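Local coordinates for SusD homolog (Bacteroides thetaiotaomicron, PDB 4MRU), which probably binds mucin O-glycans as a SusD-like outer-membrane lipoprotein with a TPR-like helical fold, and also binds magnesium ions, at residues A81-V86 against L462-E467; A147-Q152 against T470-H475; S392-T397 against Y439-P444; V398-M403 against E413-Q418. All blocks are in the same frame, centred on the assembly; numbering follows the deposited sequence.

Contact 1 (A81-V86 against L462-E467); sequences APFTDV and LMYPNE
P465 makes the closest approach between 81-86 and 462-467, setting CG and CD of its ring against F83, and CG against T84. P465 CG lies 3.5 Å from T84 OG1 and 3.7 Å from F83 CD1. P465 CD stands 4.2 Å from the centroid of the F83 ring and 30° off its normal, so the CH-pi contact is off-centre, and the two side chains cross at about a right angle. T84 OG1 lies at the edge of the F83 ring, in its plane, and is also the atom nearest P465 CG. Y464 turns the edge of its ring toward the face of F83: centroids 5.8 Å apart and planes at 73° define an offset edge-to-face pair. Nearer the start of both segments, P82 CG meets L462 CD1 at 4.2 Å. No hydrogen bond crosses the interface.

In the SusD-like, TPR-like fold this is where the first turn of helix 81-100 receives the extended connector leading to helix 466-471. That turn is widened to the pi type, with V86 N bonded weakly to A81 O at 3.4 Å.

Rotation about the first torsion sets the touching groups. F83 CG is anti to the backbone N (chi1 -178°), which sends the ring toward the connector, and T84 OG1 sits beside its own backbone N, anti to the carbonyl carbon. Farther out, Y125 of helix 104-125 adds an edge-to-face partner to F83. Y464 is held at both ends, its OH hydrogen-bonded to P127 O and its backbone N to D494 OD1.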
# COMPACT_ATOMS: atom_id res chain seq x y z
N ALA A 81 10.26 4.84 12.71
CA ALA A 81 10.68 4.98 11.29
C ALA A 81 9.57 5.39 10.32
O ALA A 81 9.78 6.27 9.51
CB ALA A 81 11.34 3.70 10.80
N PRO A 82 8.36 4.80 10.41
CA PRO A 82 7.33 5.21 9.43
C PRO A 82 6.78 6.65 9.55
O PRO A 82 6.03 7.10 8.69
CB PRO A 82 6.20 4.20 9.66
CG PRO A 82 6.85 3.07 10.41
CD PRO A 82 7.85 3.73 11.30
N PHE A 83 7.09 7.33 10.64
CA PHE A 83 6.60 8.70 10.92
C PHE A 83 7.78 9.63 10.94
O PHE A 83 7.95 10.46 10.03
CB PHE A 83 5.83 8.77 12.25
CG PHE A 83 5.25 10.13 12.58
CD1 PHE A 83 6.00 11.06 13.24
CD2 PHE A 83 3.96 10.45 12.23
CE1 PHE A 83 5.49 12.31 13.54
CE2 PHE A 83 3.44 11.70 12.51
CZ PHE A 83 4.20 12.63 13.16
N THR A 84 8.62 9.46 11.95
CA THR A 84 9.70 10.40 12.17
C THR A 84 10.76 10.35 11.06
O THR A 84 11.19 11.39 10.57
CB THR A 84 10.39 10.16 13.52
OG1 THR A 84 9.43 10.25 14.59
CG2 THR A 84 11.53 11.19 13.76
N ASP A 85 11.20 9.16 10.66
CA ASP A 85 12.22 9.07 9.58
C ASP A 85 11.71 9.51 8.20
O ASP A 85 12.41 10.23 7.48
CB ASP A 85 12.80 7.65 9.51
CG ASP A 85 13.57 7.28 10.77
OD1 ASP A 85 13.84 8.17 11.60
OD2 ASP A 85 13.87 6.09 10.96
N VAL A 86 10.50 9.10 7.84
CA VAL A 86 9.93 9.55 6.57
C VAL A 86 9.85 11.07 6.51
O VAL A 86 10.30 11.66 5.56
CB VAL A 86 8.55 8.95 6.30
CG1 VAL A 86 8.01 9.46 4.99
CG2 VAL A 86 8.65 7.44 6.18
N LEU A 462 -1.53 3.13 12.93
CA LEU A 462 -0.37 3.06 13.81
C LEU A 462 -0.39 4.21 14.83
O LEU A 462 -0.91 5.28 14.53
CB LEU A 462 0.96 3.17 13.06
CG LEU A 462 1.61 1.96 12.51
CD1 LEU A 462 3.04 2.30 12.03
CD2 LEU A 462 1.63 0.84 13.55
N MSE A 463 0.26 3.98 15.95
CA MSE A 463 0.32 4.95 17.04
C MSE A 463 1.47 5.89 16.82
O MSE A 463 2.46 5.50 16.23
CB MSE A 463 0.52 4.25 18.39
CG MSE A 463 -0.65 3.33 18.71
SE MSE A 463 -0.23 1.50 18.08
CE MSE A 463 1.01 0.97 19.53
N TYR A 464 1.34 7.13 17.26
CA TYR A 464 2.41 8.12 17.08
C TYR A 464 3.63 7.72 17.88
O TYR A 464 3.51 7.04 18.86
CB TYR A 464 1.96 9.49 17.52
CG TYR A 464 0.82 10.05 16.65
CD1 TYR A 464 0.98 10.23 15.28
CD2 TYR A 464 -0.37 10.43 17.21
CE1 TYR A 464 -0.03 10.79 14.49
CE2 TYR A 464 -1.41 10.96 16.43
CZ TYR A 464 -1.23 11.17 15.10
OH TYR A 464 -2.28 11.72 14.38
N PRO A 465 4.82 8.07 17.39
CA PRO A 465 6.04 7.61 18.08
C PRO A 465 6.25 8.35 19.38
O PRO A 465 5.77 9.49 19.55
CB PRO A 465 7.16 7.94 17.07
CG PRO A 465 6.62 8.96 16.18
CD PRO A 465 5.11 8.82 16.17
N ASN A 466 7.02 7.74 20.28
CA ASN A 466 7.23 8.33 21.58
C ASN A 466 7.98 9.69 21.52
O ASN A 466 7.82 10.52 22.41
CB ASN A 466 8.01 7.38 22.50
CG ASN A 466 7.87 7.78 23.98
OD1 ASN A 466 6.78 7.74 24.53
ND2 ASN A 466 8.95 8.14 24.59
N GLU A 467 8.80 9.88 20.50
CA GLU A 467 9.47 11.15 20.25
C GLU A 467 8.45 12.30 20.19
O GLU A 467 8.67 13.39 20.71
CB GLU A 467 10.27 11.08 18.95
CG GLU A 467 11.51 10.19 19.03
CD GLU A 467 11.24 8.66 18.99
OE1 GLU A 467 10.08 8.19 18.85
OE2 GLU A 467 12.21 7.88 19.08

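Contact 2 (A147-Q152 against T470-H475); sequences AAYDSQ and TQNSFH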
# COMPACT_ATOMS: atom_id res chain seq x y z
N ALA A 147 6.49 20.19 14.60
CA ALA A 147 5.42 20.99 13.94
C ALA A 147 3.97 20.58 14.26
O ALA A 147 3.70 19.49 14.75
CB ALA A 147 5.62 20.94 12.43
N ALA A 148 3.04 21.49 13.96
CA ALA A 148 1.63 21.27 14.16
C ALA A 148 1.12 20.28 13.16
O ALA A 148 1.59 20.25 12.01
CB ALA A 148 0.85 22.59 14.02
N TYR A 149 0.10 19.54 13.56
CA TYR A 149 -0.50 18.52 12.69
C TYR A 149 -1.73 19.01 11.97
O TYR A 149 -2.49 19.76 12.51
CB TYR A 149 -0.94 17.31 13.52
CG TYR A 149 0.11 16.45 14.15
CD1 TYR A 149 1.12 16.97 14.93
CD2 TYR A 149 0.02 15.04 14.05
CE1 TYR A 149 2.05 16.16 15.52
CE2 TYR A 149 0.92 14.24 14.67
CZ TYR A 149 1.95 14.80 15.40
OH TYR A 149 2.87 14.01 16.05
N ASP A 150 -1.92 18.60 10.72
CA ASP A 150 -3.18 18.83 10.02
C ASP A 150 -4.12 17.64 10.22
O ASP A 150 -3.68 16.50 10.29
CB ASP A 150 -3.00 18.96 8.52
CG ASP A 150 -2.13 20.17 8.09
OD1 ASP A 150 -1.87 21.08 8.89
OD2 ASP A 150 -1.72 20.16 6.89
N SER A 151 -5.41 17.91 10.21
CA SER A 151 -6.39 16.84 10.14
C SER A 151 -6.19 16.02 8.86
O SER A 151 -5.72 16.53 7.85
CB SER A 151 -7.81 17.38 10.22
OG SER A 151 -8.23 18.02 9.04
N GLN A 152 -6.55 14.73 8.91
CA GLN A 152 -6.42 13.93 7.69
C GLN A 152 -7.25 14.54 6.57
O GLN A 152 -6.80 14.58 5.41
CB GLN A 152 -6.84 12.49 7.91
CG GLN A 152 -6.71 11.62 6.69
CD GLN A 152 -7.03 10.16 6.95
OE1 GLN A 152 -8.19 9.79 7.10
NE2 GLN A 152 -6.00 9.31 7.01
N THR A 470 7.50 13.17 23.67
CA THR A 470 8.53 13.77 24.53
C THR A 470 8.97 15.14 24.01
O THR A 470 9.22 16.02 24.81
CB THR A 470 9.78 12.86 24.70
OG1 THR A 470 10.38 12.62 23.44
CG2 THR A 470 9.40 11.54 25.32
N GLN A 471 9.05 15.29 22.70
CA GLN A 471 9.65 16.46 22.07
C GLN A 471 8.65 17.38 21.44
O GLN A 471 9.02 18.49 21.11
CB GLN A 471 10.57 16.09 20.90
CG GLN A 471 11.48 14.88 21.03
CD GLN A 471 12.73 15.15 21.80
OE1 GLN A 471 13.76 15.49 21.22
NE2 GLN A 471 12.64 15.01 23.11
N ASN A 472 7.44 16.90 21.15
CA ASN A 472 6.46 17.70 20.40
C ASN A 472 5.07 17.66 21.05
O ASN A 472 4.06 17.58 20.36
CB ASN A 472 6.43 17.22 18.94
CG ASN A 472 5.79 18.22 18.00
OD1 ASN A 472 5.82 19.43 18.24
ND2 ASN A 472 5.27 17.72 16.87
N SER A 473 5.05 17.76 22.38
CA SER A 473 3.88 17.39 23.17
C SER A 473 2.69 18.36 23.03
O SER A 473 1.52 17.92 23.02
CB SER A 473 4.24 17.27 24.66
OG SER A 473 4.68 18.50 25.16
N PHE A 474 2.94 19.66 22.87
CA PHE A 474 1.84 20.60 22.57
C PHE A 474 1.09 20.23 21.25
O PHE A 474 -0.14 20.04 21.21
CB PHE A 474 2.39 22.03 22.55
CG PHE A 474 1.35 23.08 22.28
CD1 PHE A 474 1.02 23.42 20.97
CD2 PHE A 474 0.72 23.77 23.33
CE1 PHE A 474 0.08 24.38 20.70
CE2 PHE A 474 -0.21 24.76 23.06
CZ PHE A 474 -0.53 25.06 21.73
N HIS A 475 1.86 20.15 20.17
CA HIS A 475 1.31 19.77 18.87
C HIS A 475 0.72 18.34 18.88
O HIS A 475 -0.37 18.09 18.35
CB HIS A 475 2.36 19.91 17.80
CG HIS A 475 2.79 21.32 17.55
ND1 HIS A 475 1.89 22.35 17.37
CD2 HIS A 475 4.02 21.87 17.39
CE1 HIS A 475 2.54 23.47 17.12
NE2 HIS A 475 3.84 23.20 17.12
O HOH W 1 -0.97 19.76 16.08
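The imidazole of H475 carries the A147-A148 peptide on one face: A148 N stands 3.5 Å above the H475 ring plane, over its centre, and A147 C 3.3 Å above that plane, offset toward the rim. Near-equal heights mean that this C-N bond runs almost level with the ring. A148 CB closes on the same imidazole, 3.5 Å from H475 ND1, while N472 OD1 lies in plane at the ring edge. The Y149 ring takes N472 ND2 at its own edge, 3.8 Å from CE1, with ring and amide planes 27° apart.

One direct hydrogen bond crosses the contact: N472 ND2 donates to A147 O over 3.2 Å with an N-H...O angle of 169°. The acceptor lies in the amide plane of N472, but the donor approaches from above the carbonyl plane. N472 ND2 and Y149 OH also share E468 OE1, which fixes the amide and the phenol together. A water adds a second link, accepting from Y149 N at 2.7 Å and donating to H475 O at 2.9 Å.

N472 breaks the helical path after 466-471 and occupies the N-cap position of 473-486, though its side chain makes no capping bond, so the loop before helix 152-173 grips a helix-to-helix joint of the TPR-like fold.

Contact 3 (S392-T397 against Y439-P444); sequences SPANIT and YPKLLP. With EDO (1,2-ethanediol), chain H.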
# COMPACT_ATOMS: atom_id res chain seq x y z
N SER A 392 -10.78 -21.39 6.25
CA SER A 392 -10.59 -20.47 5.20
C SER A 392 -10.98 -19.04 5.61
O SER A 392 -11.95 -18.84 6.29
CB SER A 392 -11.49 -20.89 4.02
OG SER A 392 -11.37 -19.93 3.01
N PRO A 393 -10.28 -18.02 5.10
CA PRO A 393 -10.61 -16.64 5.41
C PRO A 393 -11.85 -16.10 4.70
O PRO A 393 -12.43 -15.12 5.17
CB PRO A 393 -9.38 -15.86 4.94
CG PRO A 393 -8.79 -16.71 3.87
CD PRO A 393 -9.05 -18.13 4.29
N ALA A 394 -12.24 -16.71 3.57
CA ALA A 394 -13.33 -16.18 2.72
C ALA A 394 -13.85 -17.22 1.79
O ALA A 394 -13.18 -18.25 1.55
CB ALA A 394 -12.82 -14.97 1.93
N ASN A 395 -15.00 -16.97 1.19
CA ASN A 395 -15.49 -17.87 0.15
C ASN A 395 -15.58 -17.18 -1.22
O ASN A 395 -15.97 -17.81 -2.18
CB ASN A 395 -16.82 -18.49 0.56
CG ASN A 395 -17.96 -17.51 0.53
OD1 ASN A 395 -17.80 -16.30 0.33
ND2 ASN A 395 -19.15 -18.05 0.69
N ILE A 396 -15.12 -15.94 -1.31
CA ILE A 396 -15.14 -15.17 -2.55
C ILE A 396 -14.41 -15.87 -3.70
O ILE A 396 -13.28 -16.31 -3.57
CB ILE A 396 -14.57 -13.73 -2.37
CG1 ILE A 396 -14.86 -12.83 -3.61
CG2 ILE A 396 -13.08 -13.74 -2.06
CD1 ILE A 396 -16.32 -12.56 -3.85
N THR A 397 -15.08 -15.96 -4.84
CA THR A 397 -14.49 -16.55 -6.03
C THR A 397 -14.07 -15.50 -7.01
O THR A 397 -14.44 -14.32 -6.89
CB THR A 397 -15.50 -17.46 -6.73
OG1 THR A 397 -16.60 -16.67 -7.15
CG2 THR A 397 -16.02 -18.57 -5.79
N TYR A 439 -12.15 -5.71 2.79
CA TYR A 439 -11.67 -6.77 1.94
C TYR A 439 -10.18 -6.62 1.52
O TYR A 439 -9.61 -5.53 1.59
CB TYR A 439 -12.51 -6.81 0.67
CG TYR A 439 -14.00 -6.79 0.91
CD1 TYR A 439 -14.61 -7.73 1.73
CD2 TYR A 439 -14.81 -5.85 0.23
CE1 TYR A 439 -15.99 -7.71 1.95
CE2 TYR A 439 -16.17 -5.82 0.45
CZ TYR A 439 -16.75 -6.75 1.32
OH TYR A 439 -18.09 -6.74 1.50
N PRO A 440 -9.53 -7.74 1.19
CA PRO A 440 -10.06 -9.07 1.41
C PRO A 440 -10.21 -9.36 2.91
O PRO A 440 -9.57 -8.74 3.76
CB PRO A 440 -8.97 -9.96 0.82
CG PRO A 440 -7.72 -9.20 1.16
CD PRO A 440 -8.07 -7.75 0.99
N LYS A 441 -11.07 -10.31 3.23
CA LYS A 441 -11.14 -10.84 4.56
C LYS A 441 -9.85 -11.60 4.84
O LYS A 441 -9.37 -12.36 4.03
CB LYS A 441 -12.35 -11.75 4.73
CG LYS A 441 -13.67 -11.04 4.41
CD LYS A 441 -14.77 -12.10 4.43
CE LYS A 441 -16.12 -11.51 4.13
NZ LYS A 441 -17.10 -12.63 3.97
N LEU A 442 -9.26 -11.30 6.01
CA LEU A 442 -8.01 -11.89 6.43
C LEU A 442 -8.20 -12.72 7.71
O LEU A 442 -9.16 -12.54 8.48
CB LEU A 442 -7.03 -10.79 6.73
CG LEU A 442 -6.69 -9.83 5.61
CD1 LEU A 442 -5.83 -8.65 6.14
CD2 LEU A 442 -5.99 -10.60 4.50
N LEU A 443 -7.24 -13.60 7.98
CA LEU A 443 -7.25 -14.43 9.14
C LEU A 443 -6.93 -13.61 10.38
O LEU A 443 -5.98 -12.78 10.37
CB LEU A 443 -6.21 -15.56 9.00
CG LEU A 443 -6.43 -16.56 7.86
CD1 LEU A 443 -5.32 -17.61 7.81
CD2 LEU A 443 -7.75 -17.26 8.01
N PRO A 444 -7.64 -13.88 11.47
CA PRO A 444 -7.36 -13.09 12.68
C PRO A 444 -6.00 -13.48 13.28
O PRO A 444 -5.54 -14.59 13.09
CB PRO A 444 -8.50 -13.48 13.62
CG PRO A 444 -8.86 -14.87 13.22
CD PRO A 444 -8.71 -14.86 11.69
C1 EDO H . -9.35 -9.12 11.06
O1 EDO H . -9.13 -8.84 9.68
C2 EDO H . -10.45 -10.16 11.19
O2 EDO H . -9.96 -11.44 10.84
O HOH W 2 -11.62 -14.02 7.83
O HOH W 3 -16.16 -14.25 1.50
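K441 leaves its backbone with CG anti to the carbonyl carbon (chi1 -58°) and is extended from there to its tip. Its CB rests 3.4 Å from P393 O, and CD lies 3.9 Å from that same P393 O, so the chain runs alongside the carbonyl oxygen. CD also comes within 4.3 Å of A394 CB. At the tip NZ donates to a water 3.1 Å away, and this water accepts from N395 N as well, at 3.0 Å; the ammonium is thus tied to the backbone of 392-397 indirectly.

A second water donates to P393 O at 3.0 Å and to L442 O at 2.9 Å, bridging the two loops where no direct hydrogen bond does. L442 O also accepts a hydrogen bond from O2 of an ethanediol, probably from the crystallisation liquor. The apolar share falls to P393 CB and L443 CD2, 3.7 Å apart, with the two side chains crossing obliquely.

The pair of loops lies on helix 262-270, whose Y267 packs against P393, A394 and P440 and bonds through its OH to K441 O, while D263 OD2 accepts from L443 N. On helix 408-423, E413 and R414 touch I396.

Contact 4 (V398-M403 against E413-Q418); sequences VKWNEM and ERIITQ. With EDO (1,2-ethanediol), chain L.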
# COMPACT_ATOMS: atom_id res chain seq x y z
N VAL A 398 -13.32 -15.92 -8.01
CA VAL A 398 -12.85 -14.98 -9.05
C VAL A 398 -13.95 -14.58 -10.03
O VAL A 398 -14.06 -13.41 -10.41
CB VAL A 398 -11.69 -15.55 -9.87
CG1 VAL A 398 -11.25 -14.54 -10.92
CG2 VAL A 398 -10.52 -15.92 -8.96
N LYS A 399 -14.78 -15.54 -10.41
CA LYS A 399 -15.77 -15.29 -11.47
C LYS A 399 -16.76 -14.17 -11.10
O LYS A 399 -17.42 -14.20 -10.05
CB LYS A 399 -16.50 -16.59 -11.82
CG LYS A 399 -17.46 -16.50 -13.02
CD LYS A 399 -18.09 -17.85 -13.33
CE LYS A 399 -18.96 -17.84 -14.59
NZ LYS A 399 -20.12 -16.92 -14.42
N TRP A 400 -16.90 -13.22 -12.00
CA TRP A 400 -17.83 -12.07 -11.83
C TRP A 400 -19.28 -12.50 -11.58
O TRP A 400 -19.78 -13.45 -12.19
CB TRP A 400 -17.74 -11.13 -13.04
CG TRP A 400 -18.54 -9.86 -12.90
CD1 TRP A 400 -19.79 -9.61 -13.40
CD2 TRP A 400 -18.15 -8.69 -12.18
NE1 TRP A 400 -20.19 -8.36 -13.03
CE2 TRP A 400 -19.19 -7.77 -12.30
CE3 TRP A 400 -17.02 -8.34 -11.43
CZ2 TRP A 400 -19.13 -6.49 -11.72
CZ3 TRP A 400 -16.93 -7.05 -10.90
CH2 TRP A 400 -17.98 -6.16 -11.04
N ASN A 401 -19.94 -11.83 -10.64
CA ASN A 401 -21.33 -12.11 -10.32
C ASN A 401 -22.15 -11.21 -11.23
O ASN A 401 -22.13 -10.01 -11.07
CB ASN A 401 -21.64 -11.86 -8.86
CG ASN A 401 -23.07 -12.24 -8.49
OD1 ASN A 401 -24.00 -12.06 -9.29
ND2 ASN A 401 -23.27 -12.69 -7.28
N GLU A 402 -22.90 -11.80 -12.13
CA GLU A 402 -23.59 -11.04 -13.20
C GLU A 402 -24.76 -10.20 -12.69
O GLU A 402 -25.37 -9.46 -13.47
CB GLU A 402 -24.07 -12.01 -14.28
CG GLU A 402 -22.96 -12.77 -15.01
CD GLU A 402 -22.00 -11.90 -15.79
OE1 GLU A 402 -22.34 -10.75 -16.22
OE2 GLU A 402 -20.87 -12.39 -16.06
N MSE A 403 -25.10 -10.33 -11.40
CA MSE A 403 -26.08 -9.44 -10.81
C MSE A 403 -25.52 -8.05 -10.69
O MSE A 403 -26.26 -7.11 -10.43
CB MSE A 403 -26.47 -9.89 -9.41
CG MSE A 403 -27.14 -11.24 -9.34
SE MSE A 403 -28.94 -10.97 -10.05
CE MSE A 403 -29.21 -12.78 -10.79
N GLU A 413 -15.98 -7.13 -3.11
CA GLU A 413 -15.08 -8.06 -2.46
C GLU A 413 -14.10 -8.71 -3.47
O GLU A 413 -12.91 -8.75 -3.20
CB GLU A 413 -15.85 -9.12 -1.68
CG GLU A 413 -14.94 -10.11 -0.95
CD GLU A 413 -15.67 -11.13 -0.12
OE1 GLU A 413 -16.95 -11.21 -0.23
OE2 GLU A 413 -14.96 -11.89 0.60
N ARG A 414 -14.59 -9.17 -4.62
CA ARG A 414 -13.68 -9.75 -5.62
C ARG A 414 -12.80 -8.66 -6.29
O ARG A 414 -11.64 -8.93 -6.53
CB ARG A 414 -14.40 -10.65 -6.65
CG ARG A 414 -15.54 -10.07 -7.43
CD ARG A 414 -15.97 -11.05 -8.52
NE ARG A 414 -16.28 -12.36 -7.97
CZ ARG A 414 -17.43 -12.68 -7.39
NH1 ARG A 414 -18.41 -11.79 -7.26
NH2 ARG A 414 -17.60 -13.88 -6.89
N ILE A 415 -13.33 -7.46 -6.56
CA ILE A 415 -12.50 -6.40 -7.11
C ILE A 415 -11.32 -6.14 -6.16
O ILE A 415 -10.18 -6.11 -6.56
CB ILE A 415 -13.30 -5.11 -7.34
CG1 ILE A 415 -14.31 -5.30 -8.48
CG2 ILE A 415 -12.35 -3.93 -7.60
CD1 ILE A 415 -15.32 -4.20 -8.58
N ILE A 416 -11.59 -6.00 -4.87
CA ILE A 416 -10.56 -5.64 -3.94
C ILE A 416 -9.64 -6.82 -3.67
O ILE A 416 -8.40 -6.68 -3.53
CB ILE A 416 -11.16 -5.12 -2.62
CG1 ILE A 416 -11.97 -3.83 -2.81
CG2 ILE A 416 -10.05 -4.90 -1.59
CD1 ILE A 416 -11.21 -2.63 -3.36
N THR A 417 -10.21 -8.02 -3.64
CA THR A 417 -9.37 -9.23 -3.47
C THR A 417 -8.37 -9.37 -4.61
O THR A 417 -7.18 -9.61 -4.40
CB THR A 417 -10.23 -10.48 -3.36
OG1 THR A 417 -10.99 -10.41 -2.15
CG2 THR A 417 -9.37 -11.74 -3.29
N GLN A 418 -8.86 -9.23 -5.83
CA GLN A 418 -7.97 -9.30 -7.01
C GLN A 418 -6.95 -8.14 -7.05
O GLN A 418 -5.79 -8.33 -7.40
CB GLN A 418 -8.80 -9.39 -8.28
CG GLN A 418 -9.42 -10.77 -8.42
CD GLN A 418 -8.36 -11.86 -8.54
OE1 GLN A 418 -7.35 -11.73 -9.27
NE2 GLN A 418 -8.65 -12.97 -7.94
C1 EDO L . -21.53 -17.57 -10.93
O1 EDO L . -21.15 -16.37 -11.66
C2 EDO L . -22.27 -18.60 -11.77
O2 EDO L . -21.56 -18.97 -12.97
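Polar contacts centre on the buried guanidinium of R414. K399 O sits over one of its faces, 3.0 Å from R414 NE, but the angle is poor and no hydrogen bond forms. NE and NH1 are used elsewhere: NE donates to T397 O, while NH1 pairs with E410 OE2 in a salt bridge and with N411 OD1. CG of R414 takes the crowded position between backbone N and carbonyl carbon (chi1 55°), and a bend at chi3 lays the head against the 398-403 backbone.

Apolar contacts come from W400. It lies side by side with I415, whose CG1 reaches the indole edge in plane, 4.0 Å from CZ3. R414 CD stands 4.1 Å from W400 CE3, with indole and guanidinium planes 62° apart. A methyl-to-amide van der Waals contact joins V398 CG2 to Q418 NE2 at 3.6 Å; that amide nitrogen donates to Y371 OH.

Within the loop, N401 OD1 accepts from the backbone N of selenomethionine M403 at 2.9 Å, an Asx turn. K399 NZ donates to both oxygens of an ethanediol, probably from the crystallisation liquor.

The side chain of K399 lies about 4 Å from that of N373, a residue known to bind magnesium in this protein, and about 5 Å from a bound magnesium ion, whose charge its own would be expected to oppose. E410 would partly offset the buried charge of R414, and carbonyl K399 O over its face should add to this electrostatically.

How the contacts relate
The contacts form two clusters. Contacts 1 and 2, with centres 12 Å apart, share helix 466-471 and touch through Y149, whose OH comes 3.5 Å from F83 CZ and whose ring meets Y464; their segments alternate along the chain. Contacts 3 and 4, with centres 13 Å apart, lie on the same side of the chain's centre, and Y439 packs on E413 and I416 between them. Contact 4 is nested inside the loop closed by contact 3, and both fall inside the loops closed by contacts 1 and 2. Contact 4 lies across the chain's centre from contacts 1 and 2, with centres 36 and 41 Å away. The C-terminal part thus returns to helix 81-100 and to the loop before helix 152-173, far from the magnesium site beside contact 4.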